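Local coordinates for methyltransferase domain-containing protein (Serratia marcescens, PDB 7CLU) that probably transfers a methyl group from S-adenosyl-L-methionine to a hydroxyl oxygen of a precursor in the prodigiosin synthetic pathway, at residues 92-97 / 143-148. Residues are numbered along the deposited sequence; the frame is centred on the assembly and turned at random.
Sequences LGWLGR and ADFQEF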
ATOM      1  N   LEU A  92       0.141  -7.145  15.315  1.00 35.45           N
ATOM      2  CA  LEU A  92       0.132  -5.977  14.442  1.00 30.67           C
ATOM      3  C   LEU A  92      -1.246  -5.335  14.320  1.00 30.84           C
ATOM      4  O   LEU A  92      -1.401  -4.378  13.556  1.00 26.25           O
ATOM      5  CB  LEU A  92       0.673  -6.369  13.058  1.00 24.50           C
ATOM      6  CG  LEU A  92       2.187  -6.568  13.008  1.00 32.22           C
ATOM      7  CD1 LEU A  92       2.703  -6.949  11.621  1.00 27.73           C
ATOM      8  CD2 LEU A  92       2.907  -5.331  13.540  1.00 35.91           C
ATOM      9  N   GLY A  93      -2.235  -5.815  15.082  1.00 31.94           N
ATOM     10  CA  GLY A  93      -3.601  -5.348  14.900  1.00 31.93           C
ATOM     11  C   GLY A  93      -3.772  -3.849  15.074  1.00 30.18           C
ATOM     12  O   GLY A  93      -4.572  -3.224  14.369  1.00 30.15           O
ATOM     13  N   TRP A  94      -3.032  -3.244  16.006  1.00 32.14           N
ATOM     14  CA  TRP A  94      -3.208  -1.804  16.180  1.00 30.71           C
ATOM     15  C   TRP A  94      -2.822  -1.057  14.915  1.00 27.22           C
ATOM     16  O   TRP A  94      -3.540  -0.148  14.484  1.00 30.89           O
ATOM     17  CB  TRP A  94      -2.409  -1.253  17.367  1.00 31.66           C
ATOM     18  CG  TRP A  94      -2.707   0.231  17.527  1.00 38.94           C
ATOM     19  CD1 TRP A  94      -3.675   0.797  18.319  1.00 32.75           C
ATOM     20  CD2 TRP A  94      -2.085   1.316  16.820  1.00 32.91           C
ATOM     21  NE1 TRP A  94      -3.667   2.164  18.168  1.00 36.43           N
ATOM     22  CE2 TRP A  94      -2.707   2.507  17.249  1.00 40.21           C
ATOM     23  CE3 TRP A  94      -1.059   1.396  15.873  1.00 31.89           C
ATOM     24  CZ2 TRP A  94      -2.331   3.759  16.762  1.00 34.94           C
ATOM     25  CZ3 TRP A  94      -0.694   2.640  15.387  1.00 36.24           C
ATOM     26  CH2 TRP A  94      -1.325   3.801  15.834  1.00 32.59           C
ATOM     27  N   LEU A  95      -1.695  -1.425  14.298  1.00 31.22           N
ATOM     28  CA  LEU A  95      -1.302  -0.757  13.061  1.00 28.50           C
ATOM     29  C   LEU A  95      -2.345  -0.970  11.975  1.00 26.79           C
ATOM     30  O   LEU A  95      -2.702  -0.034  11.248  1.00 24.86           O
ATOM     31  CB  LEU A  95       0.065  -1.249  12.605  1.00 28.49           C
ATOM     32  CG  LEU A  95       0.671  -0.658  11.322  1.00 29.16           C
ATOM     33  CD1 LEU A  95       0.762   0.857  11.428  1.00 26.47           C
ATOM     34  CD2 LEU A  95       2.058  -1.269  11.056  1.00 32.10           C
ATOM     35  N   GLY A  96      -2.849  -2.198  11.853  1.00 26.72           N
ATOM     36  CA  GLY A  96      -3.883  -2.468  10.874  1.00 25.54           C
ATOM     37  C   GLY A  96      -5.080  -1.551  11.015  1.00 29.59           C
ATOM     38  O   GLY A  96      -5.588  -1.018  10.021  1.00 26.16           O
ATOM     39  N   ARG A  97      -5.557  -1.359  12.249  1.00 27.10           N
ATOM     40  CA  ARG A  97      -6.726  -0.504  12.420  1.00 29.83           C
ATOM     41  C   ARG A  97      -6.371   0.970  12.261  1.00 26.28           C
ATOM     42  O   ARG A  97      -7.191   1.749  11.763  1.00 31.89           O
ATOM     43  CB  ARG A  97      -7.398  -0.750  13.772  1.00 35.57           C
ATOM     44  CG  ARG A  97      -8.819  -0.176  13.818  1.00 39.24           C
ATOM     45  CD  ARG A  97      -9.540  -0.454  15.135  1.00 45.30           C
ATOM     46  NE  ARG A  97      -8.736  -0.049  16.281  1.00 50.73           N
ATOM     47  CZ  ARG A  97      -8.789   1.151  16.850  1.00 51.55           C
ATOM     48  NH1 ARG A  97      -9.622   2.086  16.388  1.00 46.19           N
ATOM     49  NH2 ARG A  97      -8.000   1.417  17.885  1.00 48.61           N
ATOM     50  N   ALA A 143      -2.339   6.841  24.122  1.00 38.37           N
ATOM     51  CA  ALA A 143      -1.742   5.749  24.883  1.00 40.35           C
ATOM     52  C   ALA A 143      -1.673   4.469  24.053  1.00 36.75           C
ATOM     53  O   ALA A 143      -0.634   3.807  24.013  1.00 34.21           O
ATOM     54  CB  ALA A 143      -2.528   5.525  26.176  1.00 35.39           C
ATOM     55  N   ASP A 144      -2.775   4.106  23.378  1.00 38.32           N
ATOM     56  CA  ASP A 144      -2.747   2.934  22.500  1.00 36.79           C
ATOM     57  C   ASP A 144      -1.645   3.066  21.461  1.00 39.06           C
ATOM     58  O   ASP A 144      -0.951   2.091  21.142  1.00 37.00           O
ATOM     59  CB  ASP A 144      -4.081   2.749  21.776  1.00 37.69           C
ATOM     60  CG  ASP A 144      -5.239   2.470  22.709  1.00 41.98           C
ATOM     61  OD1 ASP A 144      -5.000   2.197  23.902  1.00 34.49           O
ATOM     62  OD2 ASP A 144      -6.400   2.515  22.220  1.00 38.26           O
ATOM     63  N   PHE A 145      -1.502   4.264  20.892  1.00 34.20           N
ATOM     64  CA  PHE A 145      -0.466   4.505  19.899  1.00 36.68           C
ATOM     65  C   PHE A 145       0.916   4.297  20.503  1.00 36.77           C
ATOM     66  O   PHE A 145       1.768   3.598  19.934  1.00 33.48           O
ATOM     67  CB  PHE A 145      -0.624   5.925  19.357  1.00 36.17           C
ATOM     68  CG  PHE A 145       0.520   6.395  18.502  1.00 44.28           C
ATOM     69  CD1 PHE A 145       0.654   5.956  17.197  1.00 45.34           C
ATOM     70  CD2 PHE A 145       1.442   7.307  18.995  1.00 48.18           C
ATOM     71  CE1 PHE A 145       1.690   6.398  16.395  1.00 49.38           C
ATOM     72  CE2 PHE A 145       2.489   7.754  18.205  1.00 51.85           C
ATOM     73  CZ  PHE A 145       2.611   7.299  16.896  1.00 54.39           C
ATOM     74  N   GLN A 146       1.145   4.879  21.676  1.00 35.14           N
ATOM     75  CA  GLN A 146       2.483   4.847  22.245  1.00 36.53           C
ATOM     76  C   GLN A 146       2.851   3.445  22.714  1.00 40.43           C
ATOM     77  O   GLN A 146       4.014   3.042  22.599  1.00 37.34           O
ATOM     78  CB  GLN A 146       2.575   5.885  23.362  1.00 38.18           C
ATOM     79  CG  GLN A 146       2.481   7.319  22.798  1.00 40.48           C
ATOM     80  CD  GLN A 146       2.897   8.395  23.770  1.00 48.85           C
ATOM     81  OE1 GLN A 146       2.364   8.494  24.875  1.00 50.34           O
ATOM     82  NE2 GLN A 146       3.845   9.226  23.356  1.00 48.22           N
ATOM     83  N   GLU A 147       1.875   2.671  23.189  1.00 36.55           N
ATOM     84  CA  GLU A 147       2.174   1.306  23.592  1.00 40.90           C
ATOM     85  C   GLU A 147       2.449   0.420  22.378  1.00 37.44           C
ATOM     86  O   GLU A 147       3.286  -0.483  22.449  1.00 39.11           O
ATOM     87  CB  GLU A 147       1.039   0.749  24.456  1.00 40.09           C
ATOM     88  CG  GLU A 147       1.297  -0.670  24.955  1.00 54.50           C
ATOM     89  CD  GLU A 147       1.510  -0.752  26.462  1.00 60.27           C
ATOM     90  OE1 GLU A 147       1.207   0.239  27.167  1.00 65.92           O
ATOM     91  OE2 GLU A 147       1.997  -1.806  26.935  1.00 63.90           O
ATOM     92  N   PHE A 148       1.785   0.671  21.254  1.00 34.69           N
ATOM     93  CA  PHE A 148       2.176  -0.014  20.029  1.00 33.70           C
ATOM     94  C   PHE A 148       3.608   0.345  19.629  1.00 39.32           C
ATOM     95  O   PHE A 148       4.437  -0.537  19.370  1.00 37.18           O
ATOM     96  CB  PHE A 148       1.210   0.326  18.910  1.00 34.80           C
ATOM     97  CG  PHE A 148       1.588  -0.274  17.606  1.00 37.66           C
ATOM     98  CD1 PHE A 148       1.396  -1.633  17.380  1.00 39.32           C
ATOM     99  CD2 PHE A 148       2.152   0.500  16.613  1.00 35.01           C
ATOM    100  CE1 PHE A 148       1.745  -2.209  16.168  1.00 40.73           C
ATOM    101  CE2 PHE A 148       2.503  -0.067  15.393  1.00 41.70           C
ATOM    102  CZ  PHE A 148       2.302  -1.426  15.176  1.00 39.31           C
TER
HETATM  103  O   HOH W   1      -6.483   3.099  19.741  1.00 40.42           O
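One face of the W94 indole is covered from helix 139-152 by D144 O, F145 CA and F148 CB, 3.6 to 4.0 Å above its plane and offset toward the rim. CG of W94 is anti to the backbone N (chi1 -177°), which sets CG, the ring's attachment point, on the side facing helix 139-152. The six-membered ring of W94 and the F148 ring are tilted by 31°, and W94 CE3 approaches F148 CD2 to 3.4 Å over the F148 face. L95 N lies on that same face, while L95 CB meets F148 CZ at 3.4 Å; L92 CD2 reaches the F148 edge. Against F145 the indole is more steeply inclined, at 56°, with W94 CH2 3.2 Å from F145 CD1, at the edge of the phenyl ring. This aromatic cluster packs the start of helix 93-107 against helix 139-152 in a class II O-methyltransferase, where helix 139-152 belongs to the methyltransferase domain and Q146 on it binds S-adenosyl-L-homocysteine. K5 and M12 of the second subunit pack on L92 and L95, respectively. At the polar margin no direct hydrogen bond crosses; a water donates a short bond to D144 OD2, at 2.5 Å, and accepts weak bonds from W94 NE1, in the indole plane, and R97 NH2. R97 NH2 and D144 OD2 are 4.7 Å apart, too far for direct contact, and the water lies between them.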